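Local coordinates for periplasmic binding protein/LacI transcriptional regulator (Shewanella sp. ANA-3, PDB 5OCP) that binds arabinofuranose, in both its alpha and beta L-forms, in the periplasm and probably delivers it to an arabinose ABC transporter, at residues A[3-8]-A[16-21]; A[27-32]-A[251-256]; A[204-207]-A[212-215]. All blocks are in the same frame, centred on the assembly; numbering follows the deposited sequence.

Contact 1. Residues A[3-8]-A[16-21]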
loop_
_atom_site.group_PDB
_atom_site.type_symbol
_atom_site.label_atom_id
_atom_site.label_comp_id
_atom_site.label_asym_id
_atom_site.label_seq_id
_atom_site.Cartn_x
_atom_site.Cartn_y
_atom_site.Cartn_z
ATOM N N VAL A 3 -8.179 -19.167 10.311
ATOM C CA VAL A 3 -7.293 -18.662 9.267
ATOM C C VAL A 3 -6.213 -17.863 9.901
ATOM O O VAL A 3 -6.522 -16.957 10.709
ATOM C CB VAL A 3 -8.101 -17.752 8.296
ATOM C CG1 VAL A 3 -7.192 -17.102 7.252
ATOM C CG2 VAL A 3 -9.197 -18.551 7.616
ATOM N N GLY A 4 -4.940 -18.181 9.610
ATOM C CA GLY A 4 -3.829 -17.400 10.098
ATOM C C GLY A 4 -3.548 -16.254 9.129
ATOM O O GLY A 4 -3.626 -16.493 7.928
ATOM N N PHE A 5 -3.371 -15.035 9.628
ATOM C CA PHE A 5 -2.973 -13.929 8.764
ATOM C C PHE A 5 -1.660 -13.362 9.236
ATOM O O PHE A 5 -1.570 -12.808 10.357
ATOM C CB PHE A 5 -4.041 -12.845 8.762
ATOM C CG PHE A 5 -3.679 -11.610 7.984
ATOM C CD1 PHE A 5 -2.850 -11.649 6.900
ATOM C CD2 PHE A 5 -4.097 -10.413 8.417
ATOM C CE1 PHE A 5 -2.579 -10.502 6.186
ATOM C CE2 PHE A 5 -3.843 -9.262 7.721
ATOM C CZ PHE A 5 -3.100 -9.310 6.593
ATOM N N SER A 6 -0.619 -13.425 8.387
ATOM C CA SER A 6 0.667 -12.822 8.663
ATOM C C SER A 6 0.755 -11.450 8.035
ATOM O O SER A 6 0.853 -11.320 6.781
ATOM C CB SER A 6 1.815 -13.700 8.187
ATOM O OG SER A 6 3.066 -12.942 8.302
ATOM N N GLN A 7 0.655 -10.387 8.852
ATOM C CA GLN A 7 0.742 -8.998 8.417
ATOM C C GLN A 7 2.140 -8.469 8.525
ATOM O O GLN A 7 2.922 -8.888 9.439
ATOM C CB GLN A 7 -0.250 -8.180 9.249
ATOM C CG GLN A 7 -0.368 -6.696 9.000
ATOM C CD GLN A 7 -0.872 -6.390 7.618
ATOM O OE1 GLN A 7 -0.190 -6.611 6.615
ATOM N NE2 GLN A 7 -2.059 -5.805 7.563
ATOM N N VAL A 8 2.448 -7.546 7.639
ATOM C CA VAL A 8 3.768 -6.926 7.568
ATOM C C VAL A 8 4.192 -6.231 8.884
ATOM O O VAL A 8 5.367 -6.376 9.337
ATOM C CB VAL A 8 3.777 -5.900 6.415
ATOM C CG1 VAL A 8 5.003 -5.049 6.436
ATOM C CG2 VAL A 8 3.570 -6.618 5.035
ATOM N N THR A 16 -2.371 -0.146 8.987
ATOM C CA THR A 16 -3.173 -0.457 10.190
ATOM C C THR A 16 -4.638 -0.499 9.841
ATOM O O THR A 16 -5.403 -1.389 10.388
ATOM C CB THR A 16 -2.884 0.533 11.331
ATOM O OG1 THR A 16 -3.068 1.833 10.875
ATOM C CG2 THR A 16 -1.441 0.473 11.765
ATOM N N SER A 17 -5.091 0.324 8.899
ATOM C CA SER A 17 -6.457 0.221 8.388
ATOM C C SER A 17 -6.774 -1.118 7.716
ATOM O O SER A 17 -7.892 -1.705 7.876
ATOM C CB SER A 17 -6.825 1.417 7.465
ATOM O OG SER A 17 -6.333 1.235 6.114
ATOM N N PHE A 18 -5.776 -1.661 7.029
ATOM C CA PHE A 18 -5.843 -2.994 6.390
ATOM C C PHE A 18 -5.969 -4.030 7.446
ATOM O O PHE A 18 -6.866 -4.929 7.344
ATOM C CB PHE A 18 -4.620 -3.233 5.539
ATOM C CG PHE A 18 -4.523 -4.533 4.828
ATOM C CD1 PHE A 18 -5.600 -5.259 4.441
ATOM C CD2 PHE A 18 -3.219 -5.006 4.497
ATOM C CE1 PHE A 18 -5.431 -6.429 3.761
ATOM C CE2 PHE A 18 -3.020 -6.190 3.819
ATOM C CZ PHE A 18 -4.155 -6.903 3.460
ATOM N N SER A 19 -5.157 -3.952 8.459
ATOM C CA SER A 19 -5.282 -4.942 9.561
ATOM C C SER A 19 -6.711 -4.904 10.193
ATOM O O SER A 19 -7.364 -5.897 10.369
ATOM C CB SER A 19 -4.251 -4.734 10.629
ATOM O OG SER A 19 -2.991 -4.866 10.046
ATOM N N GLU A 20 -7.193 -3.712 10.472
ATOM C CA GLU A 20 -8.545 -3.561 11.020
ATOM C C GLU A 20 -9.645 -4.056 10.107
ATOM O O GLU A 20 -10.629 -4.716 10.557
ATOM C CB GLU A 20 -8.818 -2.077 11.438
ATOM C CG GLU A 20 -8.031 -1.667 12.651
ATOM C CD GLU A 20 -8.303 -2.564 13.924
ATOM O OE1 GLU A 20 -9.463 -3.022 14.197
ATOM O OE2 GLU A 20 -7.338 -2.830 14.682
ATOM N N ALA A 21 -9.493 -3.827 8.816
ATOM C CA ALA A 21 -10.405 -4.364 7.801
ATOM C C ALA A 21 -10.441 -5.875 7.711
ATOM O O ALA A 21 -11.515 -6.467 7.681
ATOM C CB ALA A 21 -10.085 -3.841 6.434
#
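Q7, the last residue of strand 2-7, donates an N-H of its side-chain amide to the hydroxyl of S19 on the helix that follows, within the beta-alpha-beta unit made by this strand, helix 13-29 and strand 32-37. The bond from NE2 of Q7 to OG of S19 is 2.8 Å long and bends moderately, with an N-H...O angle of 157°; the hydroxyl oxygen lies close to the amide plane. On its way there NE2 passes 3.4 Å from CD2 of F18, the amide and ring planes being steeply inclined. Beside this bond F5 turns its ring edge toward the face of F18, a T-shaped pair with centroids 5.8 Å apart. The axes of strand 3-7 and of helical residues 16-21 run nearly antiparallel and approach to 10.6 Å, a spacing these buried side chains fill.

Both ends of the Q7 amide are held: its OE1 also accepts from R15, a residue of the arabinofuranose pocket. An alanine in place of Q7 would probably leave the buried S19 hydroxyl without this donor and R15 without one of its acceptors. W14, another pocket residue, meets the F18 ring, while F35 of strand 32-37 touches both Q7 and S19. A bend at chi2 (64°) curls the amide back toward the backbone just beyond the strand, where N of V8 reaches OE1 in the carbonyl plane, on a lone pair, at 3.0 Å.

Contact 2. Residues A[27-32]-A[251-256]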
loop_
_atom_site.group_PDB
_atom_site.type_symbol
_atom_site.label_atom_id
_atom_site.label_comp_id
_atom_site.label_asym_id
_atom_site.label_seq_id
_atom_site.Cartn_x
_atom_site.Cartn_y
_atom_site.Cartn_z
ATOM N N LYS A 27 -14.699 -11.235 11.248
ATOM C CA LYS A 27 -15.780 -11.213 12.235
ATOM C C LYS A 27 -17.114 -11.340 11.526
ATOM O O LYS A 27 -17.995 -12.124 11.980
ATOM C CB LYS A 27 -15.734 -9.938 13.064
ATOM C CG LYS A 27 -16.653 -9.966 14.278
ATOM C CD LYS A 27 -17.153 -8.582 14.659
ATOM C CE LYS A 27 -18.405 -8.635 15.554
ATOM N NZ LYS A 27 -19.430 -7.650 15.073
ATOM N N GLN A 28 -17.256 -10.633 10.395
ATOM C CA GLN A 28 -18.502 -10.693 9.652
ATOM C C GLN A 28 -18.791 -12.094 9.207
ATOM O O GLN A 28 -19.960 -12.510 9.178
ATOM C CB GLN A 28 -18.423 -9.807 8.405
ATOM C CG GLN A 28 -19.745 -9.756 7.651
ATOM C CD GLN A 28 -19.686 -9.059 6.344
ATOM O OE1 GLN A 28 -18.719 -9.160 5.602
ATOM N NE2 GLN A 28 -20.740 -8.290 6.054
ATOM N N ARG A 29 -17.747 -12.812 8.796
ATOM C CA ARG A 29 -17.861 -14.134 8.225
ATOM C C ARG A 29 -17.764 -15.293 9.260
ATOM O O ARG A 29 -17.833 -16.426 8.853
ATOM C CB ARG A 29 -16.809 -14.308 7.169
ATOM C CG ARG A 29 -17.053 -13.452 5.948
ATOM C CD ARG A 29 -15.785 -13.147 5.225
ATOM N NE ARG A 29 -16.022 -12.257 4.098
ATOM C CZ ARG A 29 -16.217 -12.660 2.853
ATOM N NH1 ARG A 29 -16.206 -13.961 2.530
ATOM N NH2 ARG A 29 -16.446 -11.724 1.906
ATOM N N GLY A 30 -17.646 -14.963 10.515
ATOM C CA GLY A 30 -17.534 -15.906 11.634
ATOM C C GLY A 30 -16.276 -16.691 11.603
ATOM O O GLY A 30 -16.236 -17.853 12.014
ATOM N N ILE A 31 -15.213 -16.079 11.097
ATOM C CA ILE A 31 -13.943 -16.748 10.935
ATOM C C ILE A 31 -13.047 -16.489 12.147
ATOM O O ILE A 31 -13.004 -15.362 12.685
ATOM C CB ILE A 31 -13.213 -16.217 9.668
ATOM C CG1 ILE A 31 -13.810 -16.873 8.428
ATOM C CG2 ILE A 31 -11.743 -16.576 9.742
ATOM C CD1 ILE A 31 -13.417 -16.227 7.159
ATOM N N ASP A 32 -12.352 -17.523 12.598
ATOM C CA ASP A 32 -11.423 -17.413 13.750
ATOM C C ASP A 32 -10.054 -16.975 13.188
ATOM O O ASP A 32 -9.327 -17.772 12.585
ATOM C CB ASP A 32 -11.304 -18.771 14.475
ATOM C CG ASP A 32 -10.125 -18.853 15.454
ATOM O OD1 ASP A 32 -9.753 -17.832 16.113
ATOM O OD2 ASP A 32 -9.598 -20.001 15.556
ATOM N N ALA A 251 -10.081 -12.882 -0.336
ATOM C CA ALA A 251 -9.245 -13.955 0.214
ATOM C C ALA A 251 -10.083 -15.070 0.947
ATOM O O ALA A 251 -9.899 -16.236 0.660
ATOM C CB ALA A 251 -8.195 -13.406 1.171
ATOM N N PHE A 252 -11.004 -14.634 1.756
ATOM C CA PHE A 252 -11.900 -15.577 2.501
ATOM C C PHE A 252 -12.853 -16.342 1.537
ATOM O O PHE A 252 -13.131 -17.541 1.719
ATOM C CB PHE A 252 -12.632 -14.792 3.555
ATOM C CG PHE A 252 -11.779 -14.237 4.651
ATOM C CD1 PHE A 252 -10.830 -15.001 5.341
ATOM C CD2 PHE A 252 -11.960 -12.947 5.048
ATOM C CE1 PHE A 252 -10.073 -14.436 6.349
ATOM C CE2 PHE A 252 -11.173 -12.358 6.026
ATOM C CZ PHE A 252 -10.266 -13.110 6.741
ATOM N N ASP A 253 -13.273 -15.694 0.440
ATOM C CA ASP A 253 -14.084 -16.359 -0.595
ATOM C C ASP A 253 -13.337 -17.441 -1.296
ATOM O O ASP A 253 -13.868 -18.536 -1.522
ATOM C CB ASP A 253 -14.527 -15.370 -1.674
ATOM C CG ASP A 253 -15.558 -14.366 -1.184
ATOM O OD1 ASP A 253 -16.322 -14.657 -0.245
ATOM O OD2 ASP A 253 -15.613 -13.266 -1.795
ATOM N N ALA A 254 -12.100 -17.147 -1.685
ATOM C CA ALA A 254 -11.245 -18.128 -2.280
ATOM C C ALA A 254 -10.977 -19.292 -1.337
ATOM O O ALA A 254 -11.055 -20.459 -1.788
ATOM C CB ALA A 254 -9.932 -17.518 -2.700
ATOM N N ILE A 255 -10.750 -18.975 -0.075
ATOM C CA ILE A 255 -10.529 -20.079 0.920
ATOM C C ILE A 255 -11.811 -20.923 1.079
ATOM O O ILE A 255 -11.748 -22.150 0.949
ATOM C CB ILE A 255 -10.095 -19.523 2.216
ATOM C CG1 ILE A 255 -8.624 -19.037 2.091
ATOM C CG2 ILE A 255 -10.252 -20.537 3.363
ATOM C CD1 ILE A 255 -8.267 -17.972 3.095
ATOM N N ASP A 256 -12.935 -20.253 1.286
ATOM C CA ASP A 256 -14.257 -20.946 1.390
ATOM C C ASP A 256 -14.551 -21.890 0.219
ATOM O O ASP A 256 -14.871 -23.062 0.405
ATOM C CB ASP A 256 -15.361 -19.945 1.664
ATOM C CG ASP A 256 -16.647 -20.606 2.214
ATOM O OD1 ASP A 256 -16.553 -21.379 3.207
ATOM O OD2 ASP A 256 -17.756 -20.342 1.656
#
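I31 lays its CD1 methyl over one face of the F252 ring, a CH-pi contact in which CD1 stands 3.8 Å from the ring centroid and 28° off the ring normal. The methyl is shifted toward the rim, so its closest ring atom is CD1 of F252, at 3.4 Å. R29 reaches the same phenylalanine from another quarter: its CD lies 3.8 Å from CD2 of F252, and the guanidinium beyond is inclined 35° to the ring. From CG to NE the arginine is extended, which carries the charged group past the ring to D253. There NH1 of R29 donates to OD1 of D253 at 2.9 Å, nearly straight at 170°. The oxygen sits at the edge of the guanidinium, in its plane, but is approached from above the carboxylate plane. The salt bridge borders the apolar contact on the exposed side.

Between R29 and I31 the chain turns at G30, whose positive phi and two bonds back into the last helical turn form a Schellman motif. The contact joins the end of helix 13-29 and the turn after it to helix 248-259, with F252 also packed against V22 and A26 of the first helix, V3 of strand 2-7 and I61 of strand 59-62.

Contact 3. Residues A[204-207]-A[212-215]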
loop_
_atom_site.group_PDB
_atom_site.type_symbol
_atom_site.label_atom_id
_atom_site.label_comp_id
_atom_site.label_asym_id
_atom_site.label_seq_id
_atom_site.Cartn_x
_atom_site.Cartn_y
_atom_site.Cartn_z
ATOM N N GLN A 204 4.871 18.700 5.685
ATOM C CA GLN A 204 5.454 19.460 6.824
ATOM C C GLN A 204 6.867 19.993 6.508
ATOM O O GLN A 204 7.182 21.149 6.782
ATOM C CB GLN A 204 5.426 18.601 8.088
ATOM C CG GLN A 204 4.007 18.225 8.575
ATOM C CD GLN A 204 3.098 19.448 8.768
ATOM O OE1 GLN A 204 3.484 20.409 9.451
ATOM N NE2 GLN A 204 1.913 19.449 8.110
ATOM N N ALA A 205 7.677 19.232 5.799
ATOM C CA ALA A 205 8.997 19.732 5.364
ATOM C C ALA A 205 8.850 20.954 4.433
ATOM O O ALA A 205 9.640 21.926 4.479
ATOM C CB ALA A 205 9.789 18.651 4.625
ATOM N N ILE A 206 7.873 20.880 3.520
ATOM C CA ILE A 206 7.666 21.948 2.550
ATOM C C ILE A 206 7.255 23.208 3.285
ATOM O O ILE A 206 7.752 24.289 2.914
ATOM C CB ILE A 206 6.635 21.498 1.507
ATOM C CG1 ILE A 206 7.307 20.410 0.649
ATOM C CG2 ILE A 206 6.236 22.600 0.573
ATOM C CD1 ILE A 206 6.329 19.647 -0.297
ATOM N N LYS A 207 6.308 23.083 4.207
ATOM C CA LYS A 207 5.860 24.197 5.040
ATOM C C LYS A 207 7.037 24.776 5.789
ATOM O O LYS A 207 7.151 26.023 5.870
ATOM C CB LYS A 207 4.767 23.802 5.995
ATOM C CG LYS A 207 3.452 23.641 5.225
ATOM C CD LYS A 207 2.384 23.347 6.220
ATOM C CE LYS A 207 1.134 23.357 5.397
ATOM N NZ LYS A 207 0.045 22.855 6.215
ATOM N N LYS A 212 4.454 26.543 -0.244
ATOM C CA LYS A 212 3.038 26.157 -0.094
ATOM C C LYS A 212 2.774 24.794 -0.756
ATOM O O LYS A 212 2.769 24.698 -1.968
ATOM C CB LYS A 212 2.087 27.212 -0.727
ATOM C CG LYS A 212 1.919 28.472 0.131
ATOM C CD LYS A 212 0.455 28.945 0.120
ATOM C CE LYS A 212 0.204 30.121 1.060
ATOM N NZ LYS A 212 0.660 31.404 0.441
ATOM N N PRO A 213 2.708 23.751 0.066
ATOM C CA PRO A 213 2.457 22.439 -0.544
ATOM C C PRO A 213 1.014 22.442 -1.092
ATOM O O PRO A 213 0.103 23.072 -0.519
ATOM C CB PRO A 213 2.630 21.507 0.645
ATOM C CG PRO A 213 2.160 22.272 1.785
ATOM C CD PRO A 213 2.665 23.688 1.523
ATOM N N GLY A 214 0.832 21.742 -2.201
ATOM C CA GLY A 214 -0.460 21.700 -2.870
ATOM C C GLY A 214 -0.671 22.817 -3.872
ATOM O O GLY A 214 -1.613 22.766 -4.668
ATOM N N LYS A 215 0.170 23.848 -3.826
ATOM C CA LYS A 215 0.066 24.972 -4.756
ATOM C C LYS A 215 1.402 25.199 -5.410
ATOM O O LYS A 215 1.539 24.979 -6.626
ATOM C CB LYS A 215 -0.350 26.179 -3.918
ATOM C CG LYS A 215 -0.328 27.510 -4.663
ATOM C CD LYS A 215 -1.327 27.572 -5.793
ATOM C CE LYS A 215 -1.546 29.013 -6.266
ATOM N NZ LYS A 215 -0.290 29.597 -6.842
#
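Segment 204-207 is helical and lies near the C-terminal end of helix 196-208, whereas 212-215 is an irregular connection leading to strand 218-221. Together they form part of the second half of a beta-alpha-beta crossover (strand 190-193, helix 196-208, strand 218-221), in the lobe built on the mixed sheet. The chain doubles back over four intervening residues, bringing the CA atoms of I206 and P213 within 6.1 Å and those of K207 and K212 within 6.2 Å. K212 to K215 form a type II beta turn with P213 and G214 at its corners, closed by a weak bond of 3.3 Å from N of K215 to O of K212. At G214 phi is 88° and psi -14°; a CB at these angles would collide with O of P213.

P213 carries the contact by packing against two successive helical residues. I206 offers its CG2 branch, which meets CB of P213 at 3.8 Å and also approaches the proline nitrogen. CG2 is placed for this by standing anti to the helix backbone nitrogen, while CG1 stands anti to the carbonyl carbon. I206 and P213 point in opposite senses as they pass. Around I206 and P213, I219 of strand 218-221 touches both, and M176 of helix 169-183 adds a further contact to I206, so this apolar patch continues into the domain interior.

K207 contributes its aliphatic chain, which crosses the proline at about a right angle. Its extended shape beyond CG sends NZ onward to a salt bridge with D236, leaving the methylenes to pass across the pyrrolidine ring. Of these, CG lies 3.8 Å from CD of P213, and CE lies 3.9 Å from CG of the same proline.

Contacts 1 and 2 share helix 13-29 and lie in the lobe of the parallel sheet; contact 3 belongs to the other lobe, its centre about 32 Å from that of contact 1 and about 43 Å from that of contact 2. Contact 1 is wholly buried and mixes aromatic packing with an amide-hydroxyl bond next to the sugar pocket. Contacts 2 and 3 are partly buried, each pairing an apolar centre with charge at its margin, but the salt bridge of contact 2 joins its own segments whereas the lysine of contact 3 pairs beyond them. N of V3 lies 2.9 Å from O of D32, a probable hydrogen bond that ties contacts 1 and 2 together.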